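Local coordinates for protein trehalose monomycolate exporter MmpL3 (PDB 7NVH) that probably exports trehalose monomycolate, a mycolic acid carrier for the mycobacterial cell envelope, across the inner membrane as an RND-superfamily transporter, at residues K162-T176 with Y426-F440. Sequence-based numbering, arbitrary orientation.
Sequences KLAGLQPVAEALTGT and YLPPTNSVRQAQEEF. With AV0 (Lauryl Maltose Neopentyl Glycol), chain B.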
loop_
_atom_site.group_PDB
_atom_site.type_symbol
_atom_site.label_atom_id
_atom_site.label_comp_id
_atom_site.label_asym_id
_atom_site.label_seq_id
_atom_site.Cartn_x
_atom_site.Cartn_y
_atom_site.Cartn_z
ATOM N N LYS A 162 -3.210 18.795 -25.859
ATOM C CA LYS A 162 -3.160 17.566 -25.079
ATOM C C LYS A 162 -1.881 17.563 -24.258
ATOM O O LYS A 162 -0.782 17.643 -24.815
ATOM C CB LYS A 162 -3.224 16.332 -25.979
ATOM C CG LYS A 162 -3.689 16.621 -27.391
ATOM C CD LYS A 162 -4.609 15.527 -27.904
ATOM C CE LYS A 162 -5.473 16.033 -29.045
ATOM N NZ LYS A 162 -6.842 16.389 -28.584
ATOM N N LEU A 163 -2.025 17.466 -22.943
ATOM C CA LEU A 163 -0.885 17.515 -22.044
ATOM C C LEU A 163 -0.387 16.114 -21.723
ATOM O O LEU A 163 -1.176 15.191 -21.507
ATOM C CB LEU A 163 -1.250 18.247 -20.754
ATOM C CG LEU A 163 -2.136 19.481 -20.921
ATOM C CD1 LEU A 163 -2.531 20.032 -19.565
ATOM C CD2 LEU A 163 -1.427 20.537 -21.745
ATOM N N ALA A 164 0.933 15.969 -21.695
ATOM C CA ALA A 164 1.577 14.719 -21.327
ATOM C C ALA A 164 2.894 15.052 -20.650
ATOM O O ALA A 164 3.305 16.212 -20.583
ATOM C CB ALA A 164 1.794 13.818 -22.544
ATOM N N GLY A 165 3.553 14.024 -20.135
ATOM C CA GLY A 165 4.846 14.224 -19.515
ATOM C C GLY A 165 4.907 13.706 -18.097
ATOM O O GLY A 165 4.021 12.969 -17.660
ATOM N N LEU A 166 5.947 14.089 -17.366
ATOM C CA LEU A 166 6.126 13.621 -16.000
ATOM C C LEU A 166 5.082 14.174 -15.046
ATOM O O LEU A 166 4.599 13.439 -14.179
ATOM C CB LEU A 166 7.520 13.998 -15.495
ATOM C CG LEU A 166 8.674 13.127 -15.982
ATOM C CD1 LEU A 166 9.960 13.930 -16.018
ATOM C CD2 LEU A 166 8.831 11.905 -15.100
ATOM N N GLN A 167 4.725 15.446 -15.181
ATOM C CA GLN A 167 3.834 16.093 -14.229
ATOM C C GLN A 167 2.359 15.788 -14.477
ATOM O O GLN A 167 1.628 15.558 -13.509
ATOM C CB GLN A 167 4.077 17.603 -14.219
ATOM C CG GLN A 167 5.521 17.978 -13.954
ATOM C CD GLN A 167 6.067 17.342 -12.692
ATOM O OE1 GLN A 167 5.351 17.168 -11.709
ATOM N NE2 GLN A 167 7.345 16.989 -12.715
ATOM N N PRO A 168 1.857 15.808 -15.719
ATOM C CA PRO A 168 0.470 15.358 -15.917
ATOM C C PRO A 168 0.236 13.927 -15.469
ATOM O O PRO A 168 -0.800 13.629 -14.862
ATOM C CB PRO A 168 0.270 15.528 -17.427
ATOM C CG PRO A 168 1.170 16.634 -17.780
ATOM C CD PRO A 168 2.397 16.405 -16.954
ATOM N N VAL A 169 1.194 13.034 -15.722
ATOM C CA VAL A 169 1.041 11.648 -15.300
ATOM C C VAL A 169 1.101 11.539 -13.783
ATOM O O VAL A 169 0.345 10.777 -13.173
ATOM C CB VAL A 169 2.102 10.763 -15.976
ATOM C CG1 VAL A 169 2.121 9.388 -15.342
ATOM C CG2 VAL A 169 1.819 10.653 -17.460
ATOM N N ALA A 170 1.998 12.296 -13.150
ATOM C CA ALA A 170 2.065 12.293 -11.691
ATOM C C ALA A 170 0.777 12.825 -11.079
ATOM O O ALA A 170 0.291 12.288 -10.078
ATOM C CB ALA A 170 3.263 13.112 -11.217
ATOM N N GLU A 171 0.216 13.886 -11.661
ATOM C CA GLU A 171 -1.046 14.424 -11.167
ATOM C C GLU A 171 -2.172 13.415 -11.327
ATOM O O GLU A 171 -3.021 13.276 -10.441
ATOM C CB GLU A 171 -1.384 15.720 -11.898
ATOM C CG GLU A 171 -2.629 16.410 -11.380
ATOM C CD GLU A 171 -3.263 17.315 -12.414
ATOM O OE1 GLU A 171 -3.958 18.275 -12.022
ATOM O OE2 GLU A 171 -3.074 17.061 -13.622
ATOM N N ALA A 172 -2.205 12.709 -12.458
ATOM C CA ALA A 172 -3.222 11.681 -12.649
ATOM C C ALA A 172 -3.060 10.552 -11.638
ATOM O O ALA A 172 -4.048 10.052 -11.091
ATOM C CB ALA A 172 -3.161 11.139 -14.075
ATOM N N LEU A 173 -1.820 10.137 -11.380
ATOM C CA LEU A 173 -1.560 9.065 -10.429
ATOM C C LEU A 173 -1.921 9.440 -8.999
ATOM O O LEU A 173 -2.526 8.626 -8.296
ATOM C CB LEU A 173 -0.088 8.652 -10.488
ATOM C CG LEU A 173 0.342 7.815 -11.691
ATOM C CD1 LEU A 173 1.855 7.762 -11.785
ATOM C CD2 LEU A 173 -0.237 6.418 -11.609
ATOM N N THR A 174 -1.568 10.645 -8.552
ATOM C CA THR A 174 -1.935 11.092 -7.215
ATOM C C THR A 174 -3.358 11.616 -7.130
ATOM O O THR A 174 -3.882 11.763 -6.022
ATOM C CB THR A 174 -0.981 12.188 -6.727
ATOM O OG1 THR A 174 -1.267 13.411 -7.413
ATOM C CG2 THR A 174 0.461 11.794 -6.977
ATOM N N GLY A 175 -3.994 11.904 -8.264
ATOM C CA GLY A 175 -5.374 12.341 -8.254
ATOM C C GLY A 175 -6.389 11.234 -8.130
ATOM O O GLY A 175 -7.581 11.516 -7.982
ATOM N N THR A 176 -5.948 9.978 -8.196
ATOM C CA THR A 176 -6.840 8.847 -7.987
ATOM C C THR A 176 -7.119 8.587 -6.516
ATOM O O THR A 176 -8.040 7.827 -6.203
ATOM C CB THR A 176 -6.253 7.584 -8.618
ATOM O OG1 THR A 176 -4.927 7.376 -8.119
ATOM C CG2 THR A 176 -6.200 7.722 -10.127
ATOM N N TYR A 426 -0.003 2.475 -15.061
ATOM C CA TYR A 426 -0.701 2.106 -13.840
ATOM C C TYR A 426 -2.088 2.724 -13.755
ATOM O O TYR A 426 -2.785 2.516 -12.756
ATOM C CB TYR A 426 0.129 2.504 -12.619
ATOM C CG TYR A 426 1.188 1.490 -12.259
ATOM C CD1 TYR A 426 1.830 0.750 -13.240
ATOM C CD2 TYR A 426 1.546 1.272 -10.939
ATOM C CE1 TYR A 426 2.797 -0.177 -12.917
ATOM C CE2 TYR A 426 2.510 0.345 -10.608
ATOM C CZ TYR A 426 3.133 -0.375 -11.599
ATOM O OH TYR A 426 4.095 -1.299 -11.273
ATOM N N LEU A 427 -2.489 3.463 -14.750
ATOM C CA LEU A 427 -3.768 4.101 -14.995
ATOM C C LEU A 427 -4.600 3.257 -15.953
ATOM O O LEU A 427 -4.047 2.517 -16.772
ATOM C CB LEU A 427 -3.558 5.496 -15.589
ATOM C CG LEU A 427 -2.894 6.509 -14.659
ATOM C CD1 LEU A 427 -2.460 7.737 -15.433
ATOM C CD2 LEU A 427 -3.833 6.888 -13.530
ATOM N N PRO A 428 -5.927 3.329 -15.880
ATOM C CA PRO A 428 -6.744 2.519 -16.774
ATOM C C PRO A 428 -6.541 2.948 -18.212
ATOM O O PRO A 428 -6.226 4.120 -18.491
ATOM C CB PRO A 428 -8.174 2.801 -16.295
ATOM C CG PRO A 428 -8.093 4.138 -15.674
ATOM C CD PRO A 428 -6.754 4.184 -15.013
ATOM N N PRO A 429 -6.706 2.027 -19.165
ATOM C CA PRO A 429 -6.463 2.371 -20.576
ATOM C C PRO A 429 -7.389 3.443 -21.127
ATOM O O PRO A 429 -7.211 3.847 -22.281
ATOM C CB PRO A 429 -6.673 1.035 -21.302
ATOM C CG PRO A 429 -6.480 -0.002 -20.246
ATOM C CD PRO A 429 -7.027 0.603 -18.996
ATOM N N THR A 430 -8.365 3.911 -20.352
ATOM C CA THR A 430 -9.292 4.949 -20.785
ATOM C C THR A 430 -9.143 6.213 -19.946
ATOM O O THR A 430 -10.109 6.952 -19.747
ATOM C CB THR A 430 -10.730 4.439 -20.727
ATOM O OG1 THR A 430 -11.071 4.123 -19.373
ATOM C CG2 THR A 430 -10.883 3.193 -21.579
ATOM N N ASN A 431 -7.934 6.480 -19.453
ATOM C CA ASN A 431 -7.730 7.566 -18.503
ATOM C C ASN A 431 -7.742 8.946 -19.144
ATOM O O ASN A 431 -7.925 9.935 -18.426
ATOM C CB ASN A 431 -6.412 7.372 -17.757
ATOM C CG ASN A 431 -6.342 8.188 -16.491
ATOM O OD1 ASN A 431 -5.391 8.933 -16.271
ATOM N ND2 ASN A 431 -7.357 8.057 -15.649
ATOM N N SER A 432 -7.516 9.036 -20.457
ATOM C CA SER A 432 -7.471 10.293 -21.205
ATOM C C SER A 432 -6.211 11.090 -20.885
ATOM O O SER A 432 -5.948 12.121 -21.511
ATOM C CB SER A 432 -8.716 11.145 -20.944
ATOM O OG SER A 432 -8.531 11.965 -19.805
ATOM N N VAL A 433 -5.432 10.623 -19.914
ATOM C CA VAL A 433 -4.075 11.094 -19.697
ATOM C C VAL A 433 -3.056 10.046 -20.117
ATOM O O VAL A 433 -2.069 10.363 -20.785
ATOM C CB VAL A 433 -3.861 11.507 -18.225
ATOM C CG1 VAL A 433 -2.469 12.071 -18.037
ATOM C CG2 VAL A 433 -4.908 12.516 -17.805
ATOM N N ARG A 434 -3.288 8.789 -19.738
ATOM C CA ARG A 434 -2.518 7.692 -20.306
ATOM C C ARG A 434 -2.682 7.646 -21.817
ATOM O O ARG A 434 -1.727 7.347 -22.541
ATOM C CB ARG A 434 -2.950 6.369 -19.681
ATOM C CG ARG A 434 -2.350 5.163 -20.363
ATOM C CD ARG A 434 -2.691 3.874 -19.656
ATOM N NE ARG A 434 -2.295 2.722 -20.455
ATOM C CZ ARG A 434 -2.368 1.466 -20.039
ATOM N NH1 ARG A 434 -1.988 0.479 -20.836
ATOM N NH2 ARG A 434 -2.818 1.196 -18.822
ATOM N N GLN A 435 -3.884 7.941 -22.312
ATOM C CA GLN A 435 -4.093 8.008 -23.753
ATOM C C GLN A 435 -3.249 9.110 -24.378
ATOM O O GLN A 435 -2.660 8.919 -25.448
ATOM C CB GLN A 435 -5.572 8.232 -24.059
ATOM C CG GLN A 435 -6.459 7.047 -23.744
ATOM C CD GLN A 435 -7.889 7.270 -24.181
ATOM O OE1 GLN A 435 -8.227 8.323 -24.717
ATOM N NE2 GLN A 435 -8.739 6.277 -23.954
ATOM N N ALA A 436 -3.178 10.270 -23.724
ATOM C CA ALA A 436 -2.358 11.362 -24.238
ATOM C C ALA A 436 -0.886 10.976 -24.262
ATOM O O ALA A 436 -0.176 11.249 -25.236
ATOM C CB ALA A 436 -2.574 12.618 -23.396
ATOM N N GLN A 437 -0.409 10.332 -23.196
ATOM C CA GLN A 437 0.990 9.917 -23.157
ATOM C C GLN A 437 1.291 8.861 -24.215
ATOM O O GLN A 437 2.351 8.895 -24.851
ATOM C CB GLN A 437 1.350 9.399 -21.768
ATOM C CG GLN A 437 2.789 8.951 -21.652
ATOM C CD GLN A 437 3.720 10.088 -21.305
ATOM O OE1 GLN A 437 3.624 10.675 -20.229
ATOM N NE2 GLN A 437 4.627 10.410 -22.217
ATOM N N GLU A 438 0.378 7.911 -24.414
ATOM C CA GLU A 438 0.585 6.886 -25.430
ATOM C C GLU A 438 0.579 7.486 -26.829
ATOM O O GLU A 438 1.370 7.080 -27.688
ATOM C CB GLU A 438 -0.481 5.800 -25.305
ATOM C CG GLU A 438 -0.268 4.854 -24.139
ATOM C CD GLU A 438 -1.519 4.071 -23.791
ATOM O OE1 GLU A 438 -2.539 4.236 -24.493
ATOM O OE2 GLU A 438 -1.483 3.287 -22.820
ATOM N N GLU A 439 -0.305 8.454 -27.080
ATOM C CA GLU A 439 -0.297 9.138 -28.368
ATOM C C GLU A 439 0.995 9.918 -28.564
ATOM O O GLU A 439 1.535 9.970 -29.674
ATOM C CB GLU A 439 -1.503 10.066 -28.483
ATOM C CG GLU A 439 -1.879 10.406 -29.912
ATOM C CD GLU A 439 -2.735 11.652 -30.009
ATOM O OE1 GLU A 439 -2.547 12.569 -29.184
ATOM O OE2 GLU A 439 -3.596 11.713 -30.912
ATOM N N PHE A 440 1.507 10.531 -27.496
ATOM C CA PHE A 440 2.795 11.209 -27.583
ATOM C C PHE A 440 3.903 10.231 -27.944
ATOM O O PHE A 440 4.747 10.517 -28.796
ATOM C CB PHE A 440 3.117 11.904 -26.261
ATOM C CG PHE A 440 4.479 12.529 -26.228
ATOM C CD1 PHE A 440 4.774 13.617 -27.025
ATOM C CD2 PHE A 440 5.468 12.020 -25.410
ATOM C CE1 PHE A 440 6.026 14.190 -26.998
ATOM C CE2 PHE A 440 6.722 12.590 -25.383
ATOM C CZ PHE A 440 6.999 13.675 -26.178
HETATM C C1 AV0 B . 10.069 9.922 -9.554
HETATM O O1 AV0 B . 9.105 9.089 -10.102
HETATM C C2 AV0 B . 10.125 9.744 -8.049
HETATM O O2 AV0 B . 8.853 10.083 -7.497
HETATM C C3 AV0 B . 11.174 10.620 -7.436
HETATM O O3 AV0 B . 11.303 10.238 -6.038
HETATM C C4 AV0 B . 12.507 10.520 -8.097
HETATM O O4 AV0 B . 13.319 11.692 -7.727
HETATM C C5 AV0 B . 12.448 10.488 -9.626
HETATM O O5 AV0 B . 11.384 9.600 -10.159
HETATM C C6 AV0 B . 13.764 10.013 -10.149
HETATM O O6 AV0 B . 13.549 8.951 -11.043
HETATM C CAA AV0 B . -0.753 7.662 -5.032
HETATM C CAB AV0 B . 8.961 13.421 -22.039
HETATM O OAI AV0 B . 13.269 9.042 -4.515
HETATM O OAJ AV0 B . 11.171 4.602 -22.286
HETATM O OAL AV0 B . 8.965 1.668 -15.038
HETATM O OAN AV0 B . 10.999 6.065 -18.224
HETATM O OAP AV0 B . 9.616 7.995 -16.722
HETATM O OAQ AV0 B . 17.574 10.160 -6.262
HETATM O OAR AV0 B . 11.226 1.371 -21.281
HETATM O OAS AV0 B . 15.692 12.572 -4.298
HETATM O OAT AV0 B . 9.545 -0.250 -19.588
HETATM O OAU AV0 B . 16.096 12.048 -7.890
HETATM O OAV AV0 B . 8.692 1.074 -17.284
HETATM C CAW AV0 B . 0.295 8.303 -5.923
HETATM C CAX AV0 B . 7.702 12.706 -21.456
HETATM C CAY AV0 B . 1.663 8.178 -5.271
HETATM C CAZ AV0 B . 8.114 11.835 -20.236
HETATM C CBA AV0 B . 2.746 8.507 -6.299
HETATM C CBB AV0 B . 6.870 11.081 -19.715
HETATM C CBC AV0 B . 2.528 7.651 -7.561
HETATM C CBD AV0 B . 7.280 10.074 -18.594
HETATM C CBE AV0 B . 3.810 7.699 -8.453
HETATM C CBF AV0 B . 6.026 9.697 -17.780
HETATM C CBG AV0 B . 4.167 9.207 -8.800
HETATM C CBH AV0 B . 6.434 8.765 -16.577
HETATM C CBI AV0 B . 5.716 9.322 -9.063
HETATM C CBJ AV0 B . 5.680 9.229 -15.296
HETATM C CBK AV0 B . 6.002 9.311 -10.630
HETATM C CBL AV0 B . 6.150 8.378 -14.065
HETATM C CBM AV0 B . 14.512 9.653 -4.251
HETATM C CBN AV0 B . 9.959 3.999 -21.902
HETATM C CBP AV0 B . 9.896 2.713 -14.871
HETATM C CBQ AV0 B . 6.806 8.003 -11.025
HETATM C CBR AV0 B . 7.190 9.214 -13.244
HETATM C CBS AV0 B . 9.093 9.146 -11.540
HETATM C CBT AV0 B . 8.437 6.987 -12.801
HETATM O OBV AV0 B . 9.122 7.309 -14.028
HETATM O OBX AV0 B . 9.288 5.015 -14.486
HETATM O OBY AV0 B . 14.518 9.979 -6.654
HETATM O OBZ AV0 B . 9.086 3.937 -19.640
HETATM O OCB AV0 B . 10.271 3.369 -17.717
HETATM C CCC AV0 B . 15.357 9.629 -5.487
HETATM C CCD AV0 B . 10.111 3.376 -20.527
HETATM C CCF AV0 B . 9.368 3.969 -15.522
HETATM C CCH AV0 B . 9.988 5.709 -17.216
HETATM C CCJ AV0 B . 9.015 6.355 -15.036
HETATM C CCL AV0 B . 9.994 6.722 -16.159
HETATM C CCM AV0 B . 7.864 8.338 -12.148
HETATM C CCN AV0 B . 16.560 10.561 -5.316
HETATM C CCO AV0 B . 10.016 1.855 -20.661
HETATM C CCQ AV0 B . 10.300 4.358 -16.671
HETATM C CCR AV0 B . 14.145 11.402 -6.635
HETATM C CCS AV0 B . 9.043 3.246 -18.332
HETATM C CCT AV0 B . 16.282 12.004 -5.522
HETATM C CCU AV0 B . 9.851 1.167 -19.350
HETATM C CCV AV0 B . 15.382 12.287 -6.669
HETATM C CCW AV0 B . 8.776 1.760 -18.556
#
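Leu-427 and Val-433 are two bumps that 426-440 presses into the face of helix 166-174, joining the two MMPL-family halves of an RND-type fold outside its transmembrane bundle. The case illustrates how branched side chains of one half settle around a small residue, Ala-172, of the other. Leu-427 enters a hollow floored by Ala-172 and walled by Leu-173 and Thr-176: its CD1 rests 3.7 Å from Ala-172 CB, while Leu-173 CD2 lies 4.0 Å from Leu-427 CG and also reaches Tyr-426 CB. Toward the start of helix 166-174, Val-433 meets the turn from Pro-168 to Ala-172; with CG1 anti to its backbone N (chi1 -177°), it sets that methyl against both Pro-168 O (3.9 Å) and Ala-172 CB (4.1 Å). At the far end, edge strand 162-164 crosses helix 434-440 almost perpendicularly, and smallness lets them close in: Ala-164 CB sits 4.0 Å from Gln-437 CA, and Ala-436 CB faces Leu-163 O. The detergent lauryl maltose neopentyl glycol runs past Val-169, Leu-173 and Gln-437, its alkyl carbons extending the apolar packing. Bent at chi2 (86°), Gln-437 crosses Val-169 at about a right angle, and its OE1 receives a weak hydrogen bond from Gly-165 N, 3.4 Å away.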